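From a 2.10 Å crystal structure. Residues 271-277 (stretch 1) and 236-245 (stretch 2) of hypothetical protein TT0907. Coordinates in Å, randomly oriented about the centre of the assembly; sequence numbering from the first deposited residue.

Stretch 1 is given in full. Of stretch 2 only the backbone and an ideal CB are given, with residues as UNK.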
ATOM      1  N   GLY A 271     -23.854  -7.433   8.512  1.00 27.17           N
ATOM      2  CA  GLY A 271     -25.145  -6.770   8.531  1.00 27.70           C
ATOM      3  C   GLY A 271     -25.080  -5.346   8.005  1.00 27.43           C
ATOM      4  O   GLY A 271     -26.107  -4.719   7.778  1.00 27.81           O
ATOM      5  N   VAL A 272     -23.870  -4.839   7.802  1.00 27.07           N
ATOM      6  CA  VAL A 272     -23.689  -3.473   7.326  1.00 26.42           C
ATOM      7  C   VAL A 272     -22.937  -3.387   6.002  1.00 26.10           C
ATOM      8  O   VAL A 272     -23.392  -2.739   5.060  1.00 24.72           O
ATOM      9  CB  VAL A 272     -22.910  -2.621   8.364  1.00 28.54           C
ATOM     10  CG1 VAL A 272     -22.667  -1.218   7.816  1.00 28.32           C
ATOM     11  CG2 VAL A 272     -23.678  -2.556   9.674  1.00 28.58           C
ATOM     12  N   GLY A 273     -21.784  -4.045   5.947  1.00 24.65           N
ATOM     13  CA  GLY A 273     -20.949  -4.002   4.764  1.00 23.48           C
ATOM     14  C   GLY A 273     -19.717  -3.208   5.171  1.00 23.25           C
ATOM     15  O   GLY A 273     -19.390  -3.155   6.355  1.00 20.31           O
ATOM     16  N   VAL A 274     -19.045  -2.582   4.210  1.00 22.18           N
ATOM     17  CA  VAL A 274     -17.851  -1.791   4.499  1.00 22.61           C
ATOM     18  C   VAL A 274     -18.264  -0.443   5.085  1.00 23.10           C
ATOM     19  O   VAL A 274     -19.134   0.232   4.533  1.00 24.23           O
ATOM     20  CB  VAL A 274     -17.018  -1.559   3.206  1.00 23.52           C
ATOM     21  CG1 VAL A 274     -15.945  -0.500   3.444  1.00 21.04           C
ATOM     22  CG2 VAL A 274     -16.376  -2.875   2.762  1.00 21.59           C
ATOM     23  N   VAL A 275     -17.647  -0.051   6.197  1.00 22.19           N
ATOM     24  CA  VAL A 275     -17.986   1.225   6.825  1.00 23.04           C
ATOM     25  C   VAL A 275     -17.019   2.337   6.447  1.00 23.90           C
ATOM     26  O   VAL A 275     -15.806   2.126   6.347  1.00 23.07           O
ATOM     27  CB  VAL A 275     -18.035   1.126   8.384  1.00 23.36           C
ATOM     28  CG1 VAL A 275     -19.101   0.130   8.810  1.00 23.03           C
ATOM     29  CG2 VAL A 275     -16.687   0.723   8.936  1.00 23.30           C
ATOM     30  N   ALA A 276     -17.574   3.525   6.234  1.00 23.60           N
ATOM     31  CA  ALA A 276     -16.789   4.698   5.876  1.00 24.42           C
ATOM     32  C   ALA A 276     -15.992   5.203   7.065  1.00 25.38           C
ATOM     33  O   ALA A 276     -16.362   4.974   8.217  1.00 25.37           O
ATOM     34  CB  ALA A 276     -17.709   5.805   5.373  1.00 24.09           C
ATOM     35  N   GLY A 277     -14.881   5.875   6.784  1.00 25.46           N
ATOM     36  CA  GLY A 277     -14.086   6.424   7.859  1.00 26.55           C
ATOM     37  C   GLY A 277     -12.739   5.795   8.124  1.00 28.78           C
ATOM     38  O   GLY A 277     -12.268   4.914   7.395  1.00 27.43           O
ATOM     39  N   UNK A 236     -13.199   6.770   2.227  1.00 24.94           N
ATOM     40  CA  UNK A 236     -14.138   7.856   1.934  1.00 23.88           C
ATOM     41  C   UNK A 236     -15.571   7.342   1.902  1.00 24.93           C
ATOM     42  O   UNK A 236     -15.826   6.193   1.518  1.00 23.55           O
ATOM     43  CB  UNK A 236     -13.790   8.521   0.601  1.00 23.88           C
ATOM     44  N   UNK A 237     -16.507   8.197   2.294  1.00 23.95           N
ATOM     45  CA  UNK A 237     -17.916   7.827   2.305  1.00 26.52           C
ATOM     46  C   UNK A 237     -18.401   7.343   0.943  1.00 26.86           C
ATOM     47  O   UNK A 237     -19.140   6.362   0.857  1.00 28.11           O
ATOM     48  CB  UNK A 237     -18.763   9.017   2.761  1.00 26.52           C
ATOM     49  N   UNK A 238     -18.001   8.036  -0.121  1.00 27.75           N
ATOM     50  CA  UNK A 238     -18.420   7.656  -1.471  1.00 28.49           C
ATOM     51  C   UNK A 238     -17.889   6.274  -1.853  1.00 25.78           C
ATOM     52  O   UNK A 238     -18.537   5.538  -2.594  1.00 26.92           O
ATOM     53  CB  UNK A 238     -17.943   8.697  -2.485  1.00 28.49           C
ATOM     54  N   UNK A 239     -16.706   5.930  -1.354  1.00 25.84           N
ATOM     55  CA  UNK A 239     -16.106   4.632  -1.650  1.00 25.11           C
ATOM     56  C   UNK A 239     -16.846   3.521  -0.915  1.00 24.39           C
ATOM     57  O   UNK A 239     -17.212   2.505  -1.508  1.00 25.41           O
ATOM     58  CB  UNK A 239     -14.624   4.625  -1.269  1.00 25.11           C
ATOM     59  N   UNK A 240     -17.072   3.712   0.381  1.00 25.13           N
ATOM     60  CA  UNK A 240     -17.786   2.712   1.165  1.00 23.34           C
ATOM     61  C   UNK A 240     -19.154   2.506   0.527  1.00 23.48           C
ATOM     62  O   UNK A 240     -19.604   1.378   0.341  1.00 21.86           O
ATOM     63  CB  UNK A 240     -17.915   3.135   2.630  1.00 23.34           C
ATOM     64  N   UNK A 241     -19.808   3.608   0.177  1.00 22.52           N
ATOM     65  CA  UNK A 241     -21.129   3.530  -0.436  1.00 23.55           C
ATOM     66  C   UNK A 241     -21.101   2.801  -1.784  1.00 21.39           C
ATOM     67  O   UNK A 241     -21.989   1.998  -2.082  1.00 20.28           O
ATOM     68  CB  UNK A 241     -21.700   4.938  -0.619  1.00 23.55           C
ATOM     69  N   UNK A 242     -20.079   3.071  -2.588  1.00 20.36           N
ATOM     70  CA  UNK A 242     -19.961   2.437  -3.903  1.00 22.66           C
ATOM     71  C   UNK A 242     -19.693   0.932  -3.805  1.00 22.36           C
ATOM     72  O   UNK A 242     -20.199   0.146  -4.610  1.00 22.53           O
ATOM     73  CB  UNK A 242     -18.842   3.107  -4.703  1.00 22.66           C
ATOM     74  N   UNK A 243     -18.897   0.533  -2.819  1.00 23.00           N
ATOM     75  CA  UNK A 243     -18.575  -0.878  -2.629  1.00 24.89           C
ATOM     76  C   UNK A 243     -19.800  -1.654  -2.155  1.00 25.16           C
ATOM     77  O   UNK A 243     -20.087  -2.748  -2.650  1.00 25.37           O
ATOM     78  CB  UNK A 243     -17.429  -1.035  -1.627  1.00 24.89           C
ATOM     79  N   UNK A 244     -20.531  -1.089  -1.203  1.00 24.42           N
ATOM     80  CA  UNK A 244     -21.710  -1.767  -0.687  1.00 23.63           C
ATOM     81  C   UNK A 244     -22.830  -1.853  -1.712  1.00 22.93           C
ATOM     82  O   UNK A 244     -23.514  -2.873  -1.803  1.00 24.35           O
ATOM     83  CB  UNK A 244     -22.215  -1.051   0.567  1.00 23.63           C
ATOM     84  N   UNK A 245     -23.017  -0.798  -2.498  1.00 23.49           N
ATOM     85  CA  UNK A 245     -24.055  -0.825  -3.523  1.00 23.62           C
ATOM     86  C   UNK A 245     -23.676  -1.864  -4.588  1.00 22.86           C
ATOM     87  O   UNK A 245     -24.526  -2.600  -5.082  1.00 24.93           O
ATOM     88  CB  UNK A 245     -24.241   0.559  -4.149  1.00 23.62           C
TER

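Position 236 stands immediately before a helix, with phi near -57° and psi near 148°, and its CB points away from stretch 1. Proline tolerates this phi, and the absence of an amide hydrogen costs little at a helix start; small polar residues would suit as well. The deposited residue is Pro-236, at the N-cap position, whose O accepts the helical bond from the backbone N of position 240.

At 237 the CB lies sideways, 4.3 Å from the CB of Ala-276. The methyl group offers a little apolar surface but no charge, so a flexible chain with an aliphatic base could lie beside it, and an acidic end would suit the first turn of a helix, where the dipole favours negative charge. It is Glu-237: its CA lies 3.7 Å from Ala-276 CB, and its CG 4.0 Å from the same methyl.

Positions 238 and 239 meet nothing of stretch 1, the first pointing away and the second sideways, so stretch 1 sets no limit on the residue. They are Glu-238 and Val-239.

Position 240 is far more restrictive. Its CB points toward the backbone of stretch 1, with the ideal CB 3.6 Å from Ala-276 N and 3.7 Å from Val-274 O. Little room remains beyond the first carbon, which favours a small residue. Ala-240 fills the place: its CB packs 3.8 Å from Ala-276 CB and 4.3 Å from Val-274 CG1.

Stretch 1 places no demands on 241, which points away, or 242, which is out of reach; they are Glu-241 and Ala-242.

At 243 the CB points toward stretch 1, its ideal position 4.9 Å from Val-274 CG2. An apolar side chain of moderate size could close that gap. Val-243 does so, bringing CG1 to 4.1 Å from Val-274 CG2.

Position 244 faces Val-274 N and Val-274 O, a donor and an acceptor on one residue, with its ideal CB 5.1 Å from that N. A short side chain carrying both an acceptor and a donor is called for; an amide is the natural answer, and asparagine has a suitable reach. Asn-244, with chi1 in the m well, accepts a hydrogen bond from Val-274 N at OD1 (2.8 Å) and donates one from ND2 to Val-274 O (2.8 Å). OD1 also lies 3.5 Å from Gly-273 CA, where an ideal CB would come within 2.5 Å of that oxygen; the missing CB leaves room for the amide, although the backbone angles of Gly-273 already call for glycine.

Position 245 is out of reach, so stretch 1 does not guide the choice; it is Arg-245.

Stretch 2 (236-245) PEEVAEAVNR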
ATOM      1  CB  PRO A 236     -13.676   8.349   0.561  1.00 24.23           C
ATOM      2  CG  PRO A 236     -12.200   8.099   0.601  1.00 23.89           C
ATOM      3  CD  PRO A 236     -12.129   6.715   1.213  1.00 23.79           C
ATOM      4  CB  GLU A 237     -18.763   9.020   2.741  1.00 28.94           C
ATOM      5  CG  GLU A 237     -18.400   9.574   4.103  1.00 33.03           C
ATOM      6  CD  GLU A 237     -18.964  10.960   4.312  1.00 36.19           C
ATOM      7  OE1 GLU A 237     -20.204  11.096   4.416  1.00 37.94           O
ATOM      8  OE2 GLU A 237     -18.167  11.916   4.357  1.00 39.55           O
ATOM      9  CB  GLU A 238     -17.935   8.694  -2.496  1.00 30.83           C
ATOM     10  CG  GLU A 238     -16.423   8.764  -2.637  1.00 36.49           C
ATOM     11  CD  GLU A 238     -15.953   9.967  -3.444  1.00 42.83           C
ATOM     12  OE1 GLU A 238     -16.234  10.033  -4.665  1.00 42.70           O
ATOM     13  OE2 GLU A 238     -15.296  10.850  -2.850  1.00 44.92           O
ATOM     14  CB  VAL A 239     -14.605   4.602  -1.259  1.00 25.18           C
ATOM     15  CG1 VAL A 239     -14.040   3.200  -1.448  1.00 23.38           C
ATOM     16  CG2 VAL A 239     -13.833   5.596  -2.115  1.00 25.50           C
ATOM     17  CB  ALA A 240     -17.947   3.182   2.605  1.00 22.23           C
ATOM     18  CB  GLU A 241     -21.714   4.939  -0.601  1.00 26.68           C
ATOM     19  CG  GLU A 241     -23.065   4.979  -1.294  1.00 32.92           C
ATOM     20  CD  GLU A 241     -23.705   6.350  -1.234  1.00 38.02           C
ATOM     21  OE1 GLU A 241     -22.971   7.357  -1.305  1.00 43.50           O
ATOM     22  OE2 GLU A 241     -24.946   6.424  -1.127  1.00 43.68           O
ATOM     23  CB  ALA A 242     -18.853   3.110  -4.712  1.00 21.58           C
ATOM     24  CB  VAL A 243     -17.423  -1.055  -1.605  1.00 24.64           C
ATOM     25  CG1 VAL A 243     -17.322  -2.506  -1.167  1.00 24.53           C
ATOM     26  CG2 VAL A 243     -16.105  -0.608  -2.234  1.00 25.81           C
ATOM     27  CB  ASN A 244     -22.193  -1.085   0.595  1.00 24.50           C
ATOM     28  CG  ASN A 244     -21.157  -1.140   1.694  1.00 24.95           C
ATOM     29  OD1 ASN A 244     -20.438  -2.132   1.824  1.00 25.30           O
ATOM     30  ND2 ASN A 244     -21.072  -0.080   2.495  1.00 23.26           N
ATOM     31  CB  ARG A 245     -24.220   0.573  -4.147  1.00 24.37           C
ATOM     32  CG  ARG A 245     -25.305   0.682  -5.216  1.00 27.75           C
ATOM     33  CD  ARG A 245     -25.792   2.131  -5.363  1.00 29.52           C
ATOM     34  NE  ARG A 245     -24.669   3.063  -5.393  1.00 32.01           N
ATOM     35  CZ  ARG A 245     -23.910   3.296  -6.459  1.00 31.17           C
ATOM     36  NH1 ARG A 245     -24.158   2.677  -7.606  1.00 31.51           N
ATOM     37  NH2 ARG A 245     -22.876   4.123  -6.368  1.00 28.04           N
TER
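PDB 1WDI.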